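Local coordinates for SusD superfamily protein (Bacteroides thetaiotaomicron VPI-5482, PDB 3HDX) that probably binds polysaccharides at the outer membrane as a SusD-family protein, contributing to carbohydrate uptake, at residues E12-A17 against L180-Y185; R94-E97 against S101-E104; N378-A383 against V399-D404. All coordinates share one frame; numbering follows the deposited sequence.

Contact 1 (E12-A17 against L180-Y185). With EDO (1,2-ethanediol), chain L; EDO (1,2-ethanediol), chain B.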
loop_
_atom_site.group_PDB
_atom_site.type_symbol
_atom_site.label_atom_id
_atom_site.label_comp_id
_atom_site.label_asym_id
_atom_site.label_seq_id
_atom_site.Cartn_x
_atom_site.Cartn_y
_atom_site.Cartn_z
ATOM N N GLU A 12 -22.560 -12.753 15.645
ATOM C CA GLU A 12 -22.665 -11.311 15.315
ATOM C C GLU A 12 -21.600 -10.521 16.074
ATOM O O GLU A 12 -21.066 -9.513 15.548
ATOM C CB GLU A 12 -24.073 -10.722 15.548
ATOM C CG GLU A 12 -24.182 -9.200 15.265
ATOM C CD GLU A 12 -23.675 -8.793 13.863
ATOM O OE1 GLU A 12 -23.908 -9.535 12.888
ATOM O OE2 GLU A 12 -23.027 -7.731 13.745
ATOM N N ASP A 13 -21.277 -10.949 17.298
ATOM C CA ASP A 13 -20.204 -10.314 18.080
ATOM C C ASP A 13 -18.839 -10.468 17.370
ATOM O O ASP A 13 -18.080 -9.476 17.255
ATOM C CB ASP A 13 -20.097 -10.890 19.508
ATOM C CG ASP A 13 -21.288 -10.552 20.394
ATOM O OD1 ASP A 13 -21.897 -9.474 20.208
ATOM O OD2 ASP A 13 -21.546 -11.341 21.343
ATOM N N THR A 14 -18.519 -11.679 16.910
ATOM C CA THR A 14 -17.218 -11.919 16.242
ATOM C C THR A 14 -17.190 -11.227 14.904
ATOM O O THR A 14 -16.166 -10.647 14.542
ATOM C CB THR A 14 -16.838 -13.422 16.118
ATOM O OG1 THR A 14 -17.850 -14.171 15.390
ATOM C CG2 THR A 14 -16.713 -14.001 17.506
ATOM N N ARG A 15 -18.316 -11.241 14.176
ATOM C CA ARG A 15 -18.402 -10.530 12.885
ATOM C C ARG A 15 -18.089 -9.056 13.092
ATOM O O ARG A 15 -17.246 -8.493 12.395
ATOM C CB ARG A 15 -19.789 -10.648 12.223
ATOM C CG ARG A 15 -19.836 -10.080 10.781
ATOM C CD ARG A 15 -21.251 -9.684 10.350
ATOM N NE ARG A 15 -21.754 -8.623 11.214
ATOM C CZ ARG A 15 -21.358 -7.355 11.148
ATOM N NH1 ARG A 15 -20.498 -6.979 10.227
ATOM N NH2 ARG A 15 -21.837 -6.461 11.989
ATOM N N SER A 16 -18.730 -8.434 14.079
ATOM C CA SER A 16 -18.524 -7.014 14.347
ATOM C C SER A 16 -17.057 -6.692 14.706
ATOM O O SER A 16 -16.486 -5.727 14.198
ATOM C CB SER A 16 -19.504 -6.535 15.433
ATOM O OG SER A 16 -19.259 -5.159 15.696
ATOM N N ALA A 17 -16.455 -7.536 15.538
ATOM C CA ALA A 17 -15.061 -7.356 15.949
ATOM C C ALA A 17 -14.113 -7.515 14.756
ATOM O O ALA A 17 -13.153 -6.753 14.612
ATOM C CB ALA A 17 -14.676 -8.323 17.095
ATOM N N LEU A 180 -22.567 -19.963 3.347
ATOM C CA LEU A 180 -22.210 -18.545 3.282
ATOM C C LEU A 180 -21.188 -18.164 4.340
ATOM O O LEU A 180 -21.094 -18.792 5.392
ATOM C CB LEU A 180 -23.455 -17.650 3.392
ATOM C CG LEU A 180 -24.544 -17.808 2.296
ATOM C CD1 LEU A 180 -25.787 -16.992 2.635
ATOM C CD2 LEU A 180 -24.017 -17.447 0.895
ATOM N N TYR A 181 -20.376 -17.153 4.019
ATOM C CA TYR A 181 -19.411 -16.597 4.976
ATOM C C TYR A 181 -19.977 -15.256 5.399
ATOM O O TYR A 181 -20.058 -14.332 4.605
ATOM C CB TYR A 181 -18.017 -16.475 4.374
ATOM C CG TYR A 181 -17.034 -15.883 5.345
ATOM C CD1 TYR A 181 -16.538 -16.623 6.428
ATOM C CD2 TYR A 181 -16.623 -14.541 5.221
ATOM C CE1 TYR A 181 -15.619 -16.042 7.348
ATOM C CE2 TYR A 181 -15.740 -13.957 6.137
ATOM C CZ TYR A 181 -15.242 -14.693 7.184
ATOM O OH TYR A 181 -14.400 -14.073 8.076
ATOM N N TYR A 182 -20.421 -15.164 6.661
ATOM C CA TYR A 182 -21.061 -13.973 7.155
ATOM C C TYR A 182 -22.089 -13.382 6.164
ATOM O O TYR A 182 -22.101 -12.167 5.882
ATOM C CB TYR A 182 -20.009 -12.956 7.583
ATOM C CG TYR A 182 -19.269 -13.314 8.859
ATOM C CD1 TYR A 182 -19.950 -13.647 10.041
ATOM C CD2 TYR A 182 -17.876 -13.222 8.929
ATOM C CE1 TYR A 182 -19.260 -13.919 11.220
ATOM C CE2 TYR A 182 -17.175 -13.482 10.118
ATOM C CZ TYR A 182 -17.888 -13.831 11.274
ATOM O OH TYR A 182 -17.252 -14.097 12.448
ATOM N N GLY A 183 -22.942 -14.288 5.648
ATOM C CA GLY A 183 -24.052 -13.901 4.770
ATOM C C GLY A 183 -23.831 -13.721 3.286
ATOM O O GLY A 183 -24.779 -13.479 2.577
ATOM N N SER A 184 -22.580 -13.800 2.835
ATOM C CA SER A 184 -22.216 -13.603 1.439
ATOM C C SER A 184 -21.188 -14.647 0.995
ATOM O O SER A 184 -20.687 -15.424 1.801
ATOM C CB SER A 184 -21.680 -12.179 1.242
ATOM O OG SER A 184 -22.678 -11.183 1.465
ATOM N N TYR A 185 -20.917 -14.708 -0.309
ATOM C CA TYR A 185 -19.919 -15.646 -0.795
ATOM C C TYR A 185 -19.258 -15.206 -2.085
ATOM O O TYR A 185 -19.784 -14.369 -2.803
ATOM C CB TYR A 185 -20.504 -17.040 -1.000
ATOM C CG TYR A 185 -21.313 -17.226 -2.244
ATOM C CD1 TYR A 185 -22.615 -16.732 -2.329
ATOM C CD2 TYR A 185 -20.785 -17.929 -3.348
ATOM C CE1 TYR A 185 -23.395 -16.941 -3.488
ATOM C CE2 TYR A 185 -21.550 -18.129 -4.508
ATOM C CZ TYR A 185 -22.858 -17.627 -4.562
ATOM O OH TYR A 185 -23.635 -17.802 -5.702
HETATM C C1 EDO L . -26.606 -13.065 -0.013
HETATM O O1 EDO L . -25.574 -12.089 0.240
HETATM C C2 EDO L . -26.434 -13.688 -1.385
HETATM O O2 EDO L . -25.305 -14.570 -1.363
HETATM C C1 EDO B . -20.617 -7.320 2.241
HETATM O O1 EDO B . -20.153 -6.468 1.185
HETATM C C2 EDO B . -20.546 -8.747 1.724
HETATM O O2 EDO B . -21.435 -8.940 0.620
#
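Tyr182 carries almost the whole contact from an uncommon perch: it is the first of the two central residues of a type I' turn, with phi at +44°, and from that left-handed backbone its CB points at helix 11-30. With chi1 at -72°, CG stands beside the backbone N and anti to the carbonyl carbon, which sends the ring out of the turn toward the helix. The methylenes of Arg15 cover one face of it. Arg15 CG lies 3.8 Å from the centroid of the Tyr182 ring, nearly on its normal, in a CH-pi contact offset toward the rim, while Arg15 CB meets Tyr182 CE1 at 3.5 Å. The guanidinium turns away and stands almost perpendicular to the ring; in one of its two modelled conformers it pairs with Glu12, itself modelled twice, one helical turn back, Arg15 NE reaching Glu12 OE1 at 2.9 Å.

The phenol end is held differently. Thr14 OG1 comes at the ring edge, 3.0 Å from Tyr182 OH, but the proton of Thr14 OG1 has a second acceptor in the carbonyl of Leu11, so it is not settled which one takes it. The stronger polar partner of Tyr182 OH is Asp110 on helix 104-129, which therefore ties the tyrosine to a second helix.

On the turn itself, Ser184 OG is 2.7 Å from O2 of the 1,2-ethanediol of chain B, and that of chain L bonds to the Gly183 carbonyl; both probably come from the crystallisation liquor. Tyr181 and Ser184 exchange two backbone bonds, Tyr181 N to Ser184 O at 2.8 Å and Ser184 N to Tyr181 O at 3.1 Å, the pattern of the tight two-residue type I' turn familiar from beta hairpins, used here to dock a long loop onto a helical, TPR-related fold.

Contact 2 (R94-E97 against S101-E104)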
loop_
_atom_site.group_PDB
_atom_site.type_symbol
_atom_site.label_atom_id
_atom_site.label_comp_id
_atom_site.label_asym_id
_atom_site.label_seq_id
_atom_site.Cartn_x
_atom_site.Cartn_y
_atom_site.Cartn_z
ATOM N N ARG A 94 -13.525 -18.726 22.089
ATOM C CA ARG A 94 -14.649 -19.030 23.002
ATOM C C ARG A 94 -15.997 -19.061 22.290
ATOM O O ARG A 94 -16.905 -19.815 22.683
ATOM C CB ARG A 94 -14.714 -17.954 24.090
ATOM C CG ARG A 94 -15.784 -18.150 25.158
ATOM C CD ARG A 94 -15.765 -19.527 25.815
ATOM N NE ARG A 94 -16.637 -19.488 27.013
ATOM C CZ ARG A 94 -17.205 -20.527 27.625
ATOM N NH1 ARG A 94 -17.077 -21.795 27.149
ATOM N NH2 ARG A 94 -17.959 -20.274 28.732
ATOM N N THR A 95 -16.159 -18.219 21.279
ATOM C CA THR A 95 -17.428 -18.092 20.557
ATOM C C THR A 95 -17.885 -19.419 19.934
ATOM O O THR A 95 -19.098 -19.697 19.861
ATOM C CB THR A 95 -17.393 -16.944 19.527
ATOM O OG1 THR A 95 -16.858 -15.763 20.165
ATOM C CG2 THR A 95 -18.795 -16.639 18.957
ATOM N N VAL A 96 -16.925 -20.241 19.515
ATOM C CA VAL A 96 -17.232 -21.575 18.938
ATOM C C VAL A 96 -17.972 -22.430 19.979
ATOM O O VAL A 96 -18.909 -23.139 19.635
ATOM C CB VAL A 96 -15.956 -22.310 18.425
ATOM C CG1 VAL A 96 -16.291 -23.726 17.908
ATOM C CG2 VAL A 96 -15.284 -21.497 17.312
ATOM N N GLU A 97 -17.556 -22.331 21.237
ATOM C CA GLU A 97 -18.203 -23.073 22.344
ATOM C C GLU A 97 -19.548 -22.493 22.710
ATOM O O GLU A 97 -20.462 -23.244 23.140
ATOM C CB GLU A 97 -17.306 -23.081 23.566
ATOM C CG GLU A 97 -16.001 -23.821 23.345
ATOM C CD GLU A 97 -14.970 -23.595 24.435
ATOM O OE1 GLU A 97 -15.144 -22.763 25.372
ATOM O OE2 GLU A 97 -13.932 -24.267 24.333
ATOM N N SER A 101 -23.737 -21.706 15.749
ATOM C CA SER A 101 -23.716 -21.143 14.380
ATOM C C SER A 101 -22.316 -20.643 13.952
ATOM O O SER A 101 -22.145 -20.264 12.790
ATOM C CB SER A 101 -24.750 -20.028 14.195
ATOM O OG SER A 101 -24.463 -18.810 14.875
ATOM N N TYR A 102 -21.352 -20.607 14.884
ATOM C CA TYR A 102 -19.978 -20.154 14.639
ATOM C C TYR A 102 -19.094 -21.369 14.597
ATOM O O TYR A 102 -18.753 -21.938 15.617
ATOM C CB TYR A 102 -19.522 -19.187 15.728
ATOM C CG TYR A 102 -18.208 -18.476 15.464
ATOM C CD1 TYR A 102 -18.048 -17.690 14.311
ATOM C CD2 TYR A 102 -17.136 -18.590 16.319
ATOM C CE1 TYR A 102 -16.868 -16.979 14.073
ATOM C CE2 TYR A 102 -15.923 -17.860 16.079
ATOM C CZ TYR A 102 -15.811 -17.077 14.943
ATOM O OH TYR A 102 -14.653 -16.354 14.720
ATOM N N SER A 103 -18.715 -21.775 13.389
ATOM C CA SER A 103 -17.996 -23.042 13.216
ATOM C C SER A 103 -16.513 -22.911 13.460
ATOM O O SER A 103 -15.984 -21.787 13.461
ATOM C CB SER A 103 -18.224 -23.583 11.797
ATOM O OG SER A 103 -17.529 -22.788 10.838
ATOM N N GLU A 104 -15.847 -24.045 13.657
ATOM C CA GLU A 104 -14.380 -24.065 13.795
ATOM C C GLU A 104 -13.748 -23.450 12.548
ATOM O O GLU A 104 -12.771 -22.732 12.648
ATOM C CB GLU A 104 -13.801 -25.477 13.987
ATOM C CG GLU A 104 -12.284 -25.472 14.259
ATOM C CD GLU A 104 -11.696 -26.840 14.451
ATOM O OE1 GLU A 104 -12.390 -27.839 14.174
ATOM O OE2 GLU A 104 -10.527 -26.909 14.876
HETATM O O HOH W 1 -19.689 -24.003 17.220
#
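Tyr102 folds its ring back against helix 93-98, where Thr95 and Val96 receive it, both side chains crossing it at about a right angle. With CG anti to its own N (chi1 -170°), the ring presents its CD2 side to the helix. Thr95 CB and Val96 CG2 each come within 3.6 Å of Tyr102 CD2, approaching obliquely, and Val96 N sits at the ring edge, in its plane. The methyl of Thr95 is trans to the backbone N (OG1 at chi1 -48°), a rotamer that lays CG2 3.7 Å from Tyr102 CD2 while OG1 bonds to the carbonyl of Trp8.

Between the two segments runs the tight connection from the short helix 93-98 into helix 104-129. Ser103 is the N-cap of the latter, its OG taking the backbone N of Asn106.

Val96 CG1 and CG2 both rest against the Tyr102 carbonyl, 3.8 and 3.9 Å from Tyr102 O. That carbonyl and Val96 O both lie within bonding distance of one water, although other acceptors compete for its protons. At its far end Tyr102 OH bonds to Asp110. A leucine in place of Tyr102 would probably leave Asp110 without this hydroxyl and uncover part of Thr95 and Val96.

Contact 3 (N378-A383 against V399-D404)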
loop_
_atom_site.group_PDB
_atom_site.type_symbol
_atom_site.label_atom_id
_atom_site.label_comp_id
_atom_site.label_asym_id
_atom_site.label_seq_id
_atom_site.Cartn_x
_atom_site.Cartn_y
_atom_site.Cartn_z
ATOM N N ASN A 378 20.294 -11.317 -10.867
ATOM C CA ASN A 378 21.110 -11.402 -12.087
ATOM C C ASN A 378 20.445 -12.293 -13.158
ATOM O O ASN A 378 21.111 -13.063 -13.875
ATOM C CB ASN A 378 22.553 -11.824 -11.752
ATOM C CG ASN A 378 23.566 -11.384 -12.823
ATOM O OD1 ASN A 378 23.361 -10.395 -13.556
ATOM N ND2 ASN A 378 24.681 -12.105 -12.889
ATOM N N ARG A 379 19.116 -12.165 -13.267
ATOM C CA ARG A 379 18.271 -12.841 -14.241
ATOM C C ARG A 379 17.484 -11.795 -15.040
ATOM O O ARG A 379 16.312 -11.896 -15.280
ATOM C CB ARG A 379 17.400 -13.876 -13.544
ATOM C CG ARG A 379 18.242 -15.021 -12.982
ATOM C CD ARG A 379 17.465 -15.846 -11.942
ATOM N NE ARG A 379 16.244 -16.381 -12.506
ATOM C CZ ARG A 379 15.264 -16.954 -11.797
ATOM N NH1 ARG A 379 15.352 -17.066 -10.468
ATOM N NH2 ARG A 379 14.174 -17.384 -12.404
ATOM N N SER A 380 18.217 -10.784 -15.505
ATOM C CA SER A 380 17.633 -9.661 -16.254
ATOM C C SER A 380 16.877 -10.031 -17.509
ATOM O O SER A 380 15.866 -9.430 -17.788
ATOM C CB SER A 380 18.728 -8.629 -16.560
ATOM O OG SER A 380 19.281 -8.210 -15.344
ATOM N N THR A 381 17.341 -11.041 -18.269
ATOM C CA THR A 381 16.644 -11.455 -19.469
ATOM C C THR A 381 15.215 -11.900 -19.133
ATOM O O THR A 381 14.284 -11.578 -19.824
ATOM C CB THR A 381 17.444 -12.565 -20.221
ATOM O OG1 THR A 381 18.838 -12.190 -20.286
ATOM C CG2 THR A 381 16.881 -12.749 -21.588
ATOM N N GLU A 382 15.062 -12.623 -18.023
ATOM C CA GLU A 382 13.736 -13.040 -17.586
ATOM C C GLU A 382 12.874 -11.861 -17.084
ATOM O O GLU A 382 11.657 -11.864 -17.255
ATOM C CB GLU A 382 13.874 -14.103 -16.496
ATOM C CG GLU A 382 14.566 -15.397 -16.965
ATOM C CD GLU A 382 14.917 -16.288 -15.802
ATOM O OE1 GLU A 382 13.940 -16.672 -15.143
ATOM O OE2 GLU A 382 16.118 -16.532 -15.518
ATOM N N ALA A 383 13.502 -10.838 -16.494
ATOM C CA ALA A 383 12.775 -9.679 -15.998
ATOM C C ALA A 383 12.041 -8.930 -17.105
ATOM O O ALA A 383 10.936 -8.392 -16.896
ATOM C CB ALA A 383 13.742 -8.725 -15.283
ATOM N N VAL A 399 10.216 -3.946 -25.182
ATOM C CA VAL A 399 11.631 -3.707 -25.120
ATOM C C VAL A 399 12.393 -5.025 -25.046
ATOM O O VAL A 399 11.822 -6.066 -24.743
ATOM C CB VAL A 399 12.043 -2.770 -23.966
ATOM C CG1 VAL A 399 11.473 -1.338 -24.213
ATOM C CG2 VAL A 399 11.584 -3.354 -22.581
ATOM N N SER A 400 13.682 -4.946 -25.374
ATOM C CA SER A 400 14.563 -6.108 -25.291
ATOM C C SER A 400 15.850 -5.719 -24.586
ATOM O O SER A 400 16.359 -4.589 -24.683
ATOM C CB SER A 400 14.802 -6.725 -26.664
ATOM O OG SER A 400 15.531 -5.827 -27.452
ATOM N N PHE A 401 16.403 -6.679 -23.854
ATOM C CA PHE A 401 17.569 -6.414 -23.009
ATOM C C PHE A 401 18.801 -5.893 -23.790
ATOM O O PHE A 401 19.409 -4.897 -23.377
ATOM C CB PHE A 401 17.861 -7.660 -22.140
ATOM C CG PHE A 401 18.836 -7.443 -21.016
ATOM C CD1 PHE A 401 18.798 -6.286 -20.216
ATOM C CD2 PHE A 401 19.760 -8.440 -20.674
ATOM C CE1 PHE A 401 19.684 -6.104 -19.168
ATOM C CE2 PHE A 401 20.632 -8.261 -19.564
ATOM C CZ PHE A 401 20.586 -7.102 -18.829
ATOM N N LYS A 402 19.126 -6.531 -24.925
ATOM C CA LYS A 402 20.302 -6.089 -25.701
ATOM C C LYS A 402 20.082 -4.793 -26.448
ATOM O O LYS A 402 20.814 -3.809 -26.239
ATOM C CB LYS A 402 20.780 -7.199 -26.648
ATOM C CG LYS A 402 22.040 -6.862 -27.400
ATOM C CD LYS A 402 22.478 -8.071 -28.242
ATOM C CE LYS A 402 23.595 -7.699 -29.197
ATOM N NZ LYS A 402 24.776 -7.030 -28.543
ATOM N N LYS A 403 19.041 -4.759 -27.268
ATOM C CA LYS A 403 18.756 -3.580 -28.108
ATOM C C LYS A 403 18.472 -2.319 -27.308
ATOM O O LYS A 403 18.982 -1.243 -27.658
ATOM C CB LYS A 403 17.590 -3.861 -29.056
ATOM C CG LYS A 403 17.282 -2.765 -30.080
ATOM C CD LYS A 403 16.052 -3.129 -30.897
ATOM C CE LYS A 403 14.839 -3.183 -29.974
ATOM N NZ LYS A 403 13.568 -3.549 -30.646
ATOM N N ASP A 404 17.673 -2.452 -26.235
ATOM C CA ASP A 404 17.235 -1.258 -25.469
ATOM C C ASP A 404 18.022 -0.933 -24.215
ATOM O O ASP A 404 18.002 0.237 -23.775
ATOM C CB ASP A 404 15.749 -1.379 -25.180
ATOM C CG ASP A 404 14.953 -1.501 -26.437
ATOM O OD1 ASP A 404 15.159 -0.634 -27.316
ATOM O OD2 ASP A 404 14.107 -2.386 -26.580
#
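Ser380 CB sits over one face of the Phe401 ring, and this CH-pi contact is the main apolar link across the pair: CB is 3.8 Å from the Phe401 ring centroid, 29° off the normal, and 3.3 Å from Phe401 CZ. The ring gets there because CG is trans to the backbone N (chi1 -167°), extending it from the first turn of helix 401-405 toward the first turn of helix 380-391. Thr381 OG1, in one of its two modelled conformers and so less certainly, adds a looser oblique touch at 3.9 Å from Phe401 CD2.

The side-chain polar bonds do not join the two segments. Arg379 grips Glu382 side-on: Arg379 NE to Glu382 OE2, and Arg379 NH2 to Glu382 OE1 at 2.8 Å, both nearly in the guanidinium plane. On the other side Ser400 N donates to Asp404 OD2 (2.9 Å), which accepts with its anti lone pair, and Asp404 also forms a salt bridge with Arg397.

Arg379 and Ser400 are the N-caps of the two helices. Asn378, at positive phi, closes helix 363-376 with a Schellman motif just before helix 380-391 starts. Leu412 of helix 409-423 touches both Ser380 and Phe401, and Val384 of helix 380-391 also lies against Phe401.

Overall arrangement
All three contacts are partly buried and peripheral, their centres 26 to 33 Å from the centre of the chain. Contacts 1 and 2 are neighbours, 12 Å apart between centres, and they meet directly: Thr14 packs on Thr95, and the phenols of Tyr182 and Tyr102 converge on Asp110 of helix 104-129. Contact 1 brings a distant loop to helix 11-30, whereas contact 2 is a local turn between consecutive helices. Contact 3 stands apart, about 48 Å from contact 1 between centres, and joins two helix starts. Its chemistry is carbon against a phenylalanine face, with no polar bond joining its two segments; the first two instead anchor tyrosine hydroxyls in a shared carboxylate.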